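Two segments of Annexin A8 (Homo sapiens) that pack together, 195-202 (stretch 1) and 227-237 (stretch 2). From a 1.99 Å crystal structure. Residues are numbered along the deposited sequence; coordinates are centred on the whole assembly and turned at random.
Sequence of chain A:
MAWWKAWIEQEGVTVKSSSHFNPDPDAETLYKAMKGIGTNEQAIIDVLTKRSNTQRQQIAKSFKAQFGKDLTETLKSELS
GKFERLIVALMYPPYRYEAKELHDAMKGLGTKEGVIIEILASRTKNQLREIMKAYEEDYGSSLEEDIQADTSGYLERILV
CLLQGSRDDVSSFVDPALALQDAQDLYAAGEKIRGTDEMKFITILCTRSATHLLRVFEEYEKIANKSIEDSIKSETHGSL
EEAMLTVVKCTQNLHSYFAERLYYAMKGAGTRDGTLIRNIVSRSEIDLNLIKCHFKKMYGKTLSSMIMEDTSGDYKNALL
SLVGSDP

Stretch 1, residues 195-202: GTDEMKFI
Stretch 2 227-237: SIEDSIKSETH

Two helical segments can pack mainly through side chains, without a hydrogen bond passing between them, and this pair from annexin A8 is a compact example. Stretch 1 begins as a loop, with Gly195 at phi/psi 116/110, angles at which a CB would be jammed against the preceding carbonyl, and Thr196 extended at -50/139. Asp197 occupies the N-cap position, and a helix runs from Glu198 through Ile202 and beyond. Stretch 2 is helical from Ile228 to Glu235. The helix directions make an angle of 147°, roughly antiparallel, and the axes come no closer than 12.8 Å. In this register the CA atoms of Thr196 and Glu235 lie 6.6 Å apart and those of Phe201 and Ile232 9.0 Å apart, so the gap must be filled by side chains.

Phe201, with 73 Å² covered, and Glu235, with 70 Å², do the largest shares of the filling. The CB of Phe201 points toward the second helix, and an m rotamer (chi1 -87°, chi2 -97°) carries the ring obliquely to its neighbours. Its CE1 lies 4.1 Å from Ile232 CG1 and 4.2 Å from Ile228 CD1, an apolar contact with residues one helical turn apart. Both isoleucines set off sideways: Ile232 is m,t, whereas Ile228 is t,p, and the end of Ile228 comes nearer to the other stretch. A flat apolar ring suits this place, since one of its carbons, CE1, is the closest ring atom to both isoleucines, which offer branched aliphatic side chains.

The ring also meets a charged residue. Glu235 points toward stretch 1 and adopts m,t with chi3 20°, an extended form that brings OE1 to 3.1 Å from Phe201 CZ. Its aliphatic portion serves Thr196, whose m rotamer (chi1 -63°) places OG1 3.7 Å from Glu235 CB and 3.6 Å from Glu235 O. These are packing contacts; the small threonine fits where the backbones approach.

Glu198 starts sideways and then folds back through m,m (chi1 -41°, chi2 -80°, chi3 40°), placing OE1 3.5 Å from Thr236 CG2. That oxygen is buried by the contact without a polar partner. Thr236, the first residue to leave helical angles (-135/169), takes p (chi1 62°), so OG1 donates to Ile232 O at 2.7 Å while the methyl is left to meet Glu198.

At its other end the second helix is capped by Ser227, whose p rotamer lets OG accept from Asp230 N at 3.2 Å. The interface totals just 284 Å², both sides summed, with Phe201 and Glu235 contributing about half: a modest contact built on shape and reach.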

ATOM      1  N   GLY A 195      11.632 -25.091  18.103  1.00 58.45           N
ATOM      2  CA  GLY A 195      10.969 -23.808  17.920  1.00 57.46           C
ATOM      3  C   GLY A 195      11.896 -22.708  17.434  1.00 56.48           C
ATOM      4  O   GLY A 195      12.754 -22.243  18.187  1.00 56.52           O
ATOM      5  N   THR A 196      11.722 -22.289  16.180  1.00 55.02           N
ATOM      6  CA  THR A 196      12.441 -21.133  15.639  1.00 53.89           C
ATOM      7  C   THR A 196      12.323 -19.940  16.596  1.00 52.60           C
ATOM      8  O   THR A 196      11.261 -19.705  17.174  1.00 52.51           O
ATOM      9  CB  THR A 196      11.876 -20.731  14.246  1.00 53.92           C
ATOM     10  OG1 THR A 196      12.064 -21.794  13.302  1.00 54.34           O
ATOM     11  CG2 THR A 196      12.659 -19.557  13.642  1.00 54.10           C
ATOM     12  N   ASP A 197      13.421 -19.207  16.766  1.00 51.10           N
ATOM     13  CA  ASP A 197      13.442 -18.008  17.603  1.00 49.87           C
ATOM     14  C   ASP A 197      12.955 -16.824  16.774  1.00 48.41           C
ATOM     15  O   ASP A 197      13.750 -16.049  16.225  1.00 48.02           O
ATOM     16  CB  ASP A 197      14.846 -17.750  18.152  1.00 49.92           C
ATOM     17  CG  ASP A 197      14.867 -16.688  19.236  1.00 50.50           C
ATOM     18  OD1 ASP A 197      13.890 -15.909  19.357  1.00 50.75           O
ATOM     19  OD2 ASP A 197      15.831 -16.556  20.016  1.00 51.69           O
ATOM     20  N   GLU A 198      11.633 -16.695  16.713  1.00 46.72           N
ATOM     21  CA  GLU A 198      10.976 -15.722  15.845  1.00 45.52           C
ATOM     22  C   GLU A 198      11.384 -14.296  16.219  1.00 43.64           C
ATOM     23  O   GLU A 198      11.552 -13.460  15.340  1.00 43.31           O
ATOM     24  CB  GLU A 198       9.440 -15.858  15.894  1.00 45.81           C
ATOM     25  CG  GLU A 198       8.869 -17.281  15.908  1.00 47.76           C
ATOM     26  CD  GLU A 198       8.830 -17.933  14.541  1.00 50.11           C
ATOM     27  OE1 GLU A 198       9.797 -17.758  13.763  1.00 52.35           O
ATOM     28  OE2 GLU A 198       7.831 -18.634  14.246  1.00 52.23           O
ATOM     29  N   MET A 199      11.557 -14.031  17.513  1.00 41.57           N
ATOM     30  CA  MET A 199      11.882 -12.682  17.993  1.00 40.27           C
ATOM     31  C   MET A 199      13.210 -12.155  17.466  1.00 38.40           C
ATOM     32  O   MET A 199      13.379 -10.950  17.326  1.00 37.57           O
ATOM     33  CB  MET A 199      11.892 -12.622  19.527  1.00 40.47           C
ATOM     34  CG  MET A 199      10.518 -12.429  20.155  1.00 42.09           C
ATOM     35  SD  MET A 199       9.548 -11.039  19.464  1.00 45.91           S
ATOM     36  CE  MET A 199      10.646  -9.664  19.771  1.00 44.71           C
ATOM     37  N   LYS A 200      14.147 -13.057  17.189  1.00 36.63           N
ATOM     38  CA  LYS A 200      15.437 -12.666  16.638  1.00 35.64           C
ATOM     39  C   LYS A 200      15.289 -12.197  15.190  1.00 34.01           C
ATOM     40  O   LYS A 200      15.847 -11.169  14.808  1.00 33.31           O
ATOM     41  CB  LYS A 200      16.451 -13.808  16.737  1.00 35.94           C
ATOM     42  CG  LYS A 200      17.892 -13.325  16.804  1.00 37.28           C
ATOM     43  CD  LYS A 200      18.210 -12.615  18.136  1.00 39.33           C
ATOM     44  CE  LYS A 200      18.298 -11.079  18.000  1.00 40.68           C
ATOM     45  NZ  LYS A 200      19.603 -10.533  18.510  1.00 41.20           N
ATOM     46  N   PHE A 201      14.536 -12.957  14.397  1.00 32.47           N
ATOM     47  CA  PHE A 201      14.158 -12.524  13.058  1.00 31.51           C
ATOM     48  C   PHE A 201      13.449 -11.180  13.089  1.00 30.39           C
ATOM     49  O   PHE A 201      13.783 -10.280  12.314  1.00 29.53           O
ATOM     50  CB  PHE A 201      13.240 -13.549  12.386  1.00 31.94           C
ATOM     51  CG  PHE A 201      13.970 -14.630  11.660  1.00 32.20           C
ATOM     52  CD1 PHE A 201      14.175 -14.546  10.290  1.00 32.97           C
ATOM     53  CD2 PHE A 201      14.440 -15.743  12.339  1.00 33.42           C
ATOM     54  CE1 PHE A 201      14.850 -15.552   9.608  1.00 33.33           C
ATOM     55  CE2 PHE A 201      15.113 -16.758  11.664  1.00 33.46           C
ATOM     56  CZ  PHE A 201      15.320 -16.660  10.301  1.00 33.53           C
ATOM     57  N   ILE A 202      12.479 -11.038  13.990  1.00 29.01           N
ATOM     58  CA  ILE A 202      11.617  -9.854  14.006  1.00 28.27           C
ATOM     59  C   ILE A 202      12.414  -8.598  14.316  1.00 27.44           C
ATOM     60  O   ILE A 202      12.277  -7.578  13.634  1.00 26.38           O
ATOM     61  CB  ILE A 202      10.442 -10.030  15.006  1.00 28.53           C
ATOM     62  CG1 ILE A 202       9.452 -11.060  14.465  1.00 28.75           C
ATOM     63  CG2 ILE A 202       9.731  -8.698  15.262  1.00 29.05           C
ATOM     64  CD1 ILE A 202       8.414 -11.517  15.492  1.00 30.31           C
ATOM     65  N   SER A 227      19.038 -18.831   0.779  1.00 19.83           N
ATOM     66  CA  SER A 227      18.542 -17.467   0.706  1.00 19.20           C
ATOM     67  C   SER A 227      17.703 -17.166   1.952  1.00 18.70           C
ATOM     68  O   SER A 227      17.112 -18.066   2.547  1.00 18.30           O
ATOM     69  CB  SER A 227      17.717 -17.270  -0.564  1.00 19.08           C
ATOM     70  OG  SER A 227      16.513 -18.016  -0.503  1.00 20.24           O
ATOM     71  N   ILE A 228      17.619 -15.901   2.326  1.00 18.46           N
ATOM     72  CA  ILE A 228      16.798 -15.509   3.475  1.00 18.95           C
ATOM     73  C   ILE A 228      15.308 -15.810   3.239  1.00 18.53           C
ATOM     74  O   ILE A 228      14.607 -16.211   4.152  1.00 16.96           O
ATOM     75  CB  ILE A 228      17.051 -14.014   3.868  1.00 19.41           C
ATOM     76  CG1 ILE A 228      16.498 -13.707   5.258  1.00 20.89           C
ATOM     77  CG2 ILE A 228      16.452 -13.058   2.880  1.00 20.77           C
ATOM     78  CD1 ILE A 228      17.245 -14.379   6.354  1.00 22.98           C
ATOM     79  N   GLU A 229      14.842 -15.648   2.001  1.00 18.98           N
ATOM     80  CA  GLU A 229      13.458 -15.968   1.664  1.00 19.97           C
ATOM     81  C   GLU A 229      13.105 -17.460   1.889  1.00 19.68           C
ATOM     82  O   GLU A 229      12.081 -17.773   2.512  1.00 19.16           O
ATOM     83  CB  GLU A 229      13.073 -15.489   0.241  1.00 20.76           C
ATOM     84  CG  GLU A 229      14.161 -15.456  -0.820  1.00 25.25           C
ATOM     85  CD  GLU A 229      14.981 -14.164  -0.852  1.00 28.41           C
ATOM     86  OE1 GLU A 229      16.140 -14.204  -0.381  1.00 28.72           O
ATOM     87  OE2 GLU A 229      14.496 -13.118  -1.364  1.00 29.58           O
ATOM     88  N   ASP A 230      13.962 -18.360   1.421  1.00 19.31           N
ATOM     89  CA  ASP A 230      13.757 -19.795   1.599  1.00 19.97           C
ATOM     90  C   ASP A 230      13.830 -20.192   3.074  1.00 19.99           C
ATOM     91  O   ASP A 230      13.105 -21.070   3.498  1.00 19.73           O
ATOM     92  CB  ASP A 230      14.753 -20.609   0.772  1.00 20.19           C
ATOM     93  CG  ASP A 230      14.406 -20.622  -0.701  1.00 21.19           C
ATOM     94  OD1 ASP A 230      15.246 -21.046  -1.515  1.00 21.94           O
ATOM     95  OD2 ASP A 230      13.308 -20.219  -1.134  1.00 25.28           O
ATOM     96  N   SER A 231      14.670 -19.517   3.852  1.00 20.42           N
ATOM     97  CA  SER A 231      14.745 -19.766   5.288  1.00 20.46           C
ATOM     98  C   SER A 231      13.457 -19.363   5.960  1.00 20.37           C
ATOM     99  O   SER A 231      12.898 -20.134   6.706  1.00 20.59           O
ATOM    100  CB  SER A 231      15.917 -19.040   5.918  1.00 20.86           C
ATOM    101  OG  SER A 231      17.133 -19.589   5.443  1.00 23.78           O
ATOM    102  N   ILE A 232      12.964 -18.168   5.667  1.00 20.34           N
ATOM    103  CA  ILE A 232      11.665 -17.725   6.178  1.00 20.30           C
ATOM    104  C   ILE A 232      10.536 -18.683   5.768  1.00 20.86           C
ATOM    105  O   ILE A 232       9.679 -19.012   6.582  1.00 21.12           O
ATOM    106  CB  ILE A 232      11.363 -16.270   5.713  1.00 20.15           C
ATOM    107  CG1 ILE A 232      12.323 -15.295   6.400  1.00 20.72           C
ATOM    108  CG2 ILE A 232       9.921 -15.883   6.031  1.00 19.80           C
ATOM    109  CD1 ILE A 232      12.435 -13.970   5.736  1.00 21.33           C
ATOM    110  N   LYS A 233      10.537 -19.134   4.518  1.00 21.98           N
ATOM    111  CA  LYS A 233       9.480 -20.029   4.017  1.00 23.61           C
ATOM    112  C   LYS A 233       9.487 -21.380   4.723  1.00 25.28           C
ATOM    113  O   LYS A 233       8.432 -21.988   4.909  1.00 25.62           O
ATOM    114  CB  LYS A 233       9.612 -20.275   2.510  1.00 23.50           C
ATOM    115  CG  LYS A 233       9.132 -19.131   1.628  1.00 23.94           C
ATOM    116  CD  LYS A 233       9.281 -19.475   0.150  1.00 24.83           C
ATOM    117  CE  LYS A 233       9.078 -18.264  -0.731  1.00 25.63           C
ATOM    118  NZ  LYS A 233       9.105 -18.607  -2.196  1.00 27.71           N
ATOM    119  N   SER A 234      10.669 -21.867   5.093  1.00 27.02           N
ATOM    120  CA  SER A 234      10.764 -23.175   5.741  1.00 28.56           C
ATOM    121  C   SER A 234      10.568 -23.078   7.249  1.00 29.66           C
ATOM    122  O   SER A 234      10.158 -24.057   7.864  1.00 30.34           O
ATOM    123  CB  SER A 234      12.095 -23.864   5.411  1.00 28.87           C
ATOM    124  OG  SER A 234      13.165 -23.278   6.110  1.00 29.67           O
ATOM    125  N   GLU A 235      10.821 -21.907   7.835  1.00 30.66           N
ATOM    126  CA  GLU A 235      10.817 -21.733   9.301  1.00 31.80           C
ATOM    127  C   GLU A 235       9.554 -21.096   9.885  1.00 31.84           C
ATOM    128  O   GLU A 235       9.338 -21.154  11.095  1.00 32.00           O
ATOM    129  CB  GLU A 235      12.020 -20.900   9.743  1.00 32.24           C
ATOM    130  CG  GLU A 235      13.333 -21.659   9.667  1.00 34.76           C
ATOM    131  CD  GLU A 235      14.547 -20.749   9.605  1.00 39.02           C
ATOM    132  OE1 GLU A 235      14.439 -19.567   9.995  1.00 42.50           O
ATOM    133  OE2 GLU A 235      15.621 -21.223   9.170  1.00 42.23           O
ATOM    134  N   THR A 236       8.730 -20.477   9.046  1.00 31.83           N
ATOM    135  CA  THR A 236       7.525 -19.804   9.532  1.00 31.95           C
ATOM    136  C   THR A 236       6.339 -20.143   8.648  1.00 31.83           C
ATOM    137  O   THR A 236       6.487 -20.718   7.570  1.00 31.96           O
ATOM    138  CB  THR A 236       7.723 -18.264   9.576  1.00 31.95           C
ATOM    139  OG1 THR A 236       7.965 -17.765   8.251  1.00 31.89           O
ATOM    140  CG2 THR A 236       8.978 -17.883  10.348  1.00 32.11           C
ATOM    141  N   HIS A 237       5.157 -19.774   9.118  1.00 32.06           N
ATOM    142  CA  HIS A 237       3.925 -19.961   8.353  1.00 32.49           C
ATOM    143  C   HIS A 237       2.925 -18.828   8.592  1.00 31.23           C
ATOM    144  O   HIS A 237       3.083 -18.020   9.510  1.00 31.30           O
ATOM    145  CB  HIS A 237       3.280 -21.311   8.706  1.00 33.22           C
ATOM    146  CG  HIS A 237       2.994 -21.479  10.169  1.00 36.51           C
ATOM    147  ND1 HIS A 237       3.988 -21.697  11.099  1.00 40.71           N
ATOM    148  CD2 HIS A 237       1.828 -21.457  10.860  1.00 39.46           C
ATOM    149  CE1 HIS A 237       3.447 -21.793  12.304  1.00 42.16           C
ATOM    150  NE2 HIS A 237       2.137 -21.650  12.186  1.00 41.03           N
TER